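Local structure of putative glutathionylspermidine synthase (Methylobacillus flagellatus, 3N6X) at residues 101-106 with 139-144; 93-98 with 431-436. The protein is probably an ATP-dependent ligase of the circularly permuted ATP-grasp type, perhaps joining glutathione to spermidine, though its true substrates are unknown. All coordinates share one frame; numbering follows the deposited sequence.

Interaction 1: residues 101-106 with 139-144; sequences FLHDVY and GVYAHI
His103 ND1 and the hydroxyl of Tyr141 are joined through a water, which lies in the plane of the imidazole at its edge. The ND1 to water distance is 2.9 Å, while the bond the same water gives to Tyr141 OH is long and weak at 3.3 Å. No direct hydrogen bond crosses this contact; the bulk of it is the Tyr141 ring laid against the last turn of the helix. CB of Leu102 sits over one face of that ring, 3.9 Å from its centroid and 22° off the normal, in a CH-pi contact displaced toward the rim. With CG anti to the carbonyl carbon (chi1 -74°), Leu102 carries its CD1 methyl back to Tyr141 CB at 3.7 Å. Farther out, Tyr141 CE1 comes within 3.5 Å of His103 CA, so the aromatic reaches the backbone itself. Residues 139-143 are the irregular lead-in to strand 144-151 of the large mixed sheet, and the contact brings them against the C-terminal end of helix 81-105, within the ATP-grasp region. Asn99, one turn earlier in that helix, takes hydrogen bonds through OD1 from the backbone N of both Tyr141 and Ala142. Tyr106, just past the helix, brings CD2 to 3.9 Å from Tyr141 CE2, the two rings meeting obliquely. Its own hydroxyl is occupied by the carbonyl of Gly314 and the backbone N of Arg128. Replacing Tyr141 with an alanine would probably leave Leu102 CB and Tyr106 CD2 without their aromatic neighbour and the water held from the His103 side without its weak second partner. Val136 and His107 also touch the Tyr141 side chain.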
loop_
_atom_site.group_PDB
_atom_site.type_symbol
_atom_site.label_atom_id
_atom_site.label_comp_id
_atom_site.label_asym_id
_atom_site.label_seq_id
_atom_site.Cartn_x
_atom_site.Cartn_y
_atom_site.Cartn_z
ATOM N N PHE A 101 6.986 6.427 -16.114
ATOM C CA PHE A 101 8.371 5.997 -15.912
ATOM C C PHE A 101 8.547 4.555 -16.387
ATOM O O PHE A 101 9.485 4.270 -17.129
ATOM C CB PHE A 101 8.780 6.123 -14.430
ATOM C CG PHE A 101 10.071 5.410 -14.105
ATOM C CD1 PHE A 101 11.292 5.903 -14.563
ATOM C CD2 PHE A 101 10.067 4.230 -13.372
ATOM C CE1 PHE A 101 12.486 5.223 -14.298
ATOM C CE2 PHE A 101 11.258 3.539 -13.115
ATOM C CZ PHE A 101 12.465 4.047 -13.568
ATOM N N LEU A 102 7.605 3.657 -15.995
ATOM C CA LEU A 102 7.625 2.232 -16.371
ATOM C C LEU A 102 7.489 2.023 -17.882
ATOM O O LEU A 102 8.227 1.232 -18.448
ATOM C CB LEU A 102 6.577 1.427 -15.579
ATOM C CG LEU A 102 6.956 1.181 -14.112
ATOM C CD1 LEU A 102 5.731 0.803 -13.274
ATOM C CD2 LEU A 102 8.069 0.111 -13.988
ATOM N N HIS A 103 6.625 2.793 -18.542
ATOM C CA HIS A 103 6.543 2.758 -19.996
ATOM C C HIS A 103 7.882 3.239 -20.601
ATOM O O HIS A 103 8.376 2.646 -21.558
ATOM C CB HIS A 103 5.379 3.631 -20.503
ATOM C CG HIS A 103 5.327 3.719 -21.988
ATOM N ND1 HIS A 103 4.701 2.743 -22.747
ATOM C CD2 HIS A 103 5.916 4.609 -22.823
ATOM C CE1 HIS A 103 4.896 3.086 -24.012
ATOM N NE2 HIS A 103 5.618 4.204 -24.111
ATOM N N ASP A 104 8.465 4.298 -20.033
ATOM C CA ASP A 104 9.724 4.847 -20.539
ATOM C C ASP A 104 10.920 3.867 -20.410
ATOM O O ASP A 104 11.612 3.652 -21.407
ATOM C CB ASP A 104 10.030 6.197 -19.879
ATOM C CG ASP A 104 11.127 7.006 -20.544
ATOM O OD1 ASP A 104 11.292 6.886 -21.770
ATOM O OD2 ASP A 104 11.748 7.822 -19.860
ATOM N N VAL A 105 11.133 3.229 -19.203
ATOM C CA VAL A 105 12.264 2.282 -19.014
ATOM C C VAL A 105 12.243 1.095 -19.941
ATOM O O VAL A 105 13.301 0.491 -20.186
ATOM C CB VAL A 105 12.520 1.815 -17.560
ATOM C CG1 VAL A 105 13.191 2.883 -16.758
ATOM C CG2 VAL A 105 11.253 1.298 -16.883
ATOM N N TYR A 106 11.038 0.661 -20.346
ATOM C CA TYR A 106 10.890 -0.509 -21.212
ATOM C C TYR A 106 10.694 -0.102 -22.675
ATOM O O TYR A 106 10.425 -0.954 -23.522
ATOM C CB TYR A 106 9.750 -1.404 -20.707
ATOM C CG TYR A 106 10.053 -2.037 -19.367
ATOM C CD1 TYR A 106 11.170 -2.846 -19.195
ATOM C CD2 TYR A 106 9.195 -1.868 -18.281
ATOM C CE1 TYR A 106 11.452 -3.440 -17.967
ATOM C CE2 TYR A 106 9.464 -2.465 -17.046
ATOM C CZ TYR A 106 10.598 -3.247 -16.895
ATOM O OH TYR A 106 10.893 -3.832 -15.693
ATOM N N GLY A 139 -0.989 1.516 -21.654
ATOM C CA GLY A 139 0.272 1.917 -21.028
ATOM C C GLY A 139 0.237 1.847 -19.507
ATOM O O GLY A 139 1.019 2.526 -18.825
ATOM N N VAL A 140 -0.678 1.032 -18.959
ATOM C CA VAL A 140 -0.822 0.871 -17.517
ATOM C C VAL A 140 -0.004 -0.313 -17.023
ATOM O O VAL A 140 -0.200 -1.435 -17.486
ATOM C CB VAL A 140 -2.319 0.771 -17.093
ATOM C CG1 VAL A 140 -2.455 0.556 -15.583
ATOM C CG2 VAL A 140 -3.094 2.018 -17.537
ATOM N N TYR A 141 0.905 -0.067 -16.072
ATOM C CA TYR A 141 1.734 -1.126 -15.486
ATOM C C TYR A 141 1.262 -1.444 -14.096
ATOM O O TYR A 141 1.155 -2.619 -13.740
ATOM C CB TYR A 141 3.210 -0.723 -15.462
ATOM C CG TYR A 141 3.861 -0.724 -16.829
ATOM C CD1 TYR A 141 3.651 0.326 -17.727
ATOM C CD2 TYR A 141 4.702 -1.768 -17.226
ATOM C CE1 TYR A 141 4.217 0.310 -19.004
ATOM C CE2 TYR A 141 5.302 -1.775 -18.495
ATOM C CZ TYR A 141 5.074 -0.723 -19.369
ATOM O OH TYR A 141 5.674 -0.708 -20.608
ATOM N N ALA A 142 0.997 -0.389 -13.288
ATOM C CA ALA A 142 0.515 -0.532 -11.928
ATOM C C ALA A 142 -0.963 -0.201 -11.910
ATOM O O ALA A 142 -1.343 0.960 -11.708
ATOM C CB ALA A 142 1.282 0.400 -10.984
ATOM N N HIS A 143 -1.802 -1.222 -12.169
ATOM C CA HIS A 143 -3.276 -1.116 -12.179
ATOM C C HIS A 143 -3.748 -0.792 -10.777
ATOM O O HIS A 143 -4.720 -0.061 -10.602
ATOM C CB HIS A 143 -3.906 -2.435 -12.706
ATOM C CG HIS A 143 -3.414 -2.800 -14.070
ATOM N ND1 HIS A 143 -2.138 -3.313 -14.262
ATOM C CD2 HIS A 143 -3.992 -2.608 -15.278
ATOM C CE1 HIS A 143 -1.998 -3.450 -15.577
ATOM N NE2 HIS A 143 -3.087 -3.039 -16.231
ATOM N N ILE A 144 -3.011 -1.300 -9.767
ATOM C CA ILE A 144 -3.220 -0.973 -8.362
ATOM C C ILE A 144 -1.882 -0.500 -7.776
ATOM O O ILE A 144 -0.870 -1.217 -7.866
ATOM C CB ILE A 144 -3.785 -2.156 -7.544
ATOM C CG1 ILE A 144 -4.992 -2.820 -8.244
ATOM C CG2 ILE A 144 -4.123 -1.709 -6.086
ATOM C CD1 ILE A 144 -5.468 -4.052 -7.555
HETATM O O HOH W 1 3.358 0.217 -22.825
#

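Interaction 2: residues 93-98 with 431-436; sequences QRVKAL and PFVLSG
Val95 faces Val433 at the closest approach of the two backbones, their CA atoms 7.3 Å apart. Just before it, Gln93 and Arg94 belong to other surfaces of the helix: Gln93 hydrogen-bonds to Glu337, Glu338 and Ile340, and Arg94 forms a salt bridge with Asp162. Val95 itself points toward the strand and uses both of its methyls. CG2 comes up to Val433 CB at 3.8 Å and lies 3.9 Å from Val433 CG2. The other branch, CG1, is anti to the backbone N (chi1 169°), which brings it 3.8 Å from Val433 CG1 and equally close to Ser435 OG. That last meeting is plain van der Waals contact of a methyl with a hydroxyl oxygen. The two valine side chains run antiparallel, overlapping flank to flank, with the methyls of one beside those of the other. Next along the helix, Lys96 reaches Val439 on the adjoining strand 439-441, whereas Ala97 turns to Ile331 of helix 327-335. Across the interface, Val433 and Ser435 are directed at the helix, while Leu434 between them points away and packs on helix 199-209. Strand 423-435 therefore has a helix on either side. This is the layered alpha-beta packing of a sheet core, here within the circularly permuted ATP-grasp region, with helix 81-105 packed on one face of the large mixed sheet.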
loop_
_atom_site.group_PDB
_atom_site.type_symbol
_atom_site.label_atom_id
_atom_site.label_comp_id
_atom_site.label_asym_id
_atom_site.label_seq_id
_atom_site.Cartn_x
_atom_site.Cartn_y
_atom_site.Cartn_z
ATOM N N GLN A 93 -1.094 12.041 -9.105
ATOM C CA GLN A 93 0.043 12.657 -9.799
ATOM C C GLN A 93 1.255 11.739 -9.743
ATOM O O GLN A 93 1.891 11.498 -10.771
ATOM C CB GLN A 93 0.377 14.030 -9.173
ATOM C CG GLN A 93 1.596 14.693 -9.813
ATOM C CD GLN A 93 2.163 15.786 -8.969
ATOM O OE1 GLN A 93 2.632 15.566 -7.849
ATOM N NE2 GLN A 93 2.180 16.977 -9.507
ATOM N N ARG A 94 1.550 11.197 -8.533
ATOM C CA ARG A 94 2.680 10.319 -8.281
ATOM C C ARG A 94 2.558 9.020 -9.065
ATOM O O ARG A 94 3.514 8.607 -9.718
ATOM C CB ARG A 94 2.800 10.037 -6.776
ATOM C CG ARG A 94 4.093 9.337 -6.398
ATOM C CD ARG A 94 4.201 9.111 -4.903
ATOM N NE ARG A 94 5.433 8.395 -4.559
ATOM C CZ ARG A 94 6.544 8.983 -4.121
ATOM N NH1 ARG A 94 6.589 10.302 -3.962
ATOM N NH2 ARG A 94 7.616 8.258 -3.834
ATOM N N VAL A 95 1.373 8.398 -9.035
ATOM C CA VAL A 95 1.115 7.143 -9.737
ATOM C C VAL A 95 1.136 7.322 -11.256
ATOM O O VAL A 95 1.689 6.466 -11.951
ATOM C CB VAL A 95 -0.158 6.438 -9.193
ATOM C CG1 VAL A 95 -0.586 5.263 -10.084
ATOM C CG2 VAL A 95 0.073 5.970 -7.764
ATOM N N LYS A 96 0.665 8.486 -11.772
ATOM C CA LYS A 96 0.763 8.743 -13.224
ATOM C C LYS A 96 2.215 8.785 -13.663
ATOM O O LYS A 96 2.565 8.157 -14.652
ATOM C CB LYS A 96 0.041 10.037 -13.633
ATOM C CG LYS A 96 -1.478 9.887 -13.696
ATOM C CD LYS A 96 -2.162 11.244 -13.901
ATOM C CE LYS A 96 -3.607 11.101 -14.326
ATOM N NZ LYS A 96 -4.288 12.423 -14.402
ATOM N N ALA A 97 3.071 9.464 -12.895
ATOM C CA ALA A 97 4.508 9.579 -13.202
ATOM C C ALA A 97 5.211 8.214 -13.091
ATOM O O ALA A 97 6.051 7.898 -13.922
ATOM C CB ALA A 97 5.164 10.587 -12.272
ATOM N N LEU A 98 4.806 7.383 -12.109
ATOM C CA LEU A 98 5.354 6.031 -11.927
ATOM C C LEU A 98 5.017 5.119 -13.119
ATOM O O LEU A 98 5.899 4.400 -13.602
ATOM C CB LEU A 98 4.877 5.415 -10.600
ATOM C CG LEU A 98 5.616 5.919 -9.326
ATOM C CD1 LEU A 98 4.819 5.592 -8.062
ATOM C CD2 LEU A 98 7.028 5.313 -9.219
ATOM N N PRO A 431 -3.772 4.647 1.071
ATOM C CA PRO A 431 -4.840 4.612 0.066
ATOM C C PRO A 431 -4.399 3.765 -1.149
ATOM O O PRO A 431 -3.214 3.435 -1.281
ATOM C CB PRO A 431 -5.035 6.085 -0.294
ATOM C CG PRO A 431 -3.716 6.732 -0.027
ATOM C CD PRO A 431 -2.923 5.848 0.921
ATOM N N PHE A 432 -5.347 3.404 -2.022
ATOM C CA PHE A 432 -5.072 2.542 -3.162
ATOM C C PHE A 432 -5.445 3.237 -4.450
ATOM O O PHE A 432 -6.614 3.503 -4.683
ATOM C CB PHE A 432 -5.834 1.203 -3.020
ATOM C CG PHE A 432 -5.434 0.399 -1.799
ATOM C CD1 PHE A 432 -6.000 0.666 -0.551
ATOM C CD2 PHE A 432 -4.460 -0.594 -1.887
ATOM C CE1 PHE A 432 -5.599 -0.047 0.584
ATOM C CE2 PHE A 432 -4.064 -1.310 -0.750
ATOM C CZ PHE A 432 -4.633 -1.031 0.477
ATOM N N VAL A 433 -4.460 3.560 -5.274
ATOM C CA VAL A 433 -4.718 4.253 -6.525
ATOM C C VAL A 433 -5.031 3.237 -7.612
ATOM O O VAL A 433 -4.244 2.306 -7.839
ATOM C CB VAL A 433 -3.553 5.198 -6.928
ATOM C CG1 VAL A 433 -3.862 5.911 -8.234
ATOM C CG2 VAL A 433 -3.257 6.206 -5.826
ATOM N N LEU A 434 -6.163 3.435 -8.314
ATOM C CA LEU A 434 -6.601 2.533 -9.375
ATOM C C LEU A 434 -6.472 3.169 -10.733
ATOM O O LEU A 434 -7.017 4.239 -10.956
ATOM C CB LEU A 434 -8.057 2.069 -9.117
ATOM C CG LEU A 434 -8.287 1.314 -7.782
ATOM C CD1 LEU A 434 -9.747 0.987 -7.593
ATOM C CD2 LEU A 434 -7.456 0.023 -7.718
ATOM N N SER A 435 -5.740 2.527 -11.641
ATOM C CA SER A 435 -5.554 3.028 -13.006
ATOM C C SER A 435 -6.097 2.028 -14.018
ATOM O O SER A 435 -5.639 0.892 -14.083
ATOM C CB SER A 435 -4.073 3.294 -13.303
ATOM O OG SER A 435 -3.443 4.096 -12.322
ATOM N N GLY A 436 -7.070 2.466 -14.783
ATOM C CA GLY A 436 -7.659 1.707 -15.876
ATOM C C GLY A 436 -7.671 2.603 -17.083
ATOM O O GLY A 436 -6.605 3.028 -17.544
#

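Overall arrangement
Both interactions hold helix 81-105 and both are buried, but interaction 2 lies deeper, its centre about 11 Å from the centre of the chain against about 17 Å for interaction 1. The deeper contact is small and made mainly by two valines, with a serine hydroxyl at the edge. Interaction 1, near the helix end, buries more than twice the area, is dominated by an aromatic ring and admits a water beside a partly exposed histidine. The contacts also meet directly: Ser435 N probably hydrogen-bonds to His143 O at 3.0 Å, at the edge of the antiparallel pairing of strands 423-435 and 144-151, and Ile144 packs on Leu434. One helix thus spans both neighbouring chain segments.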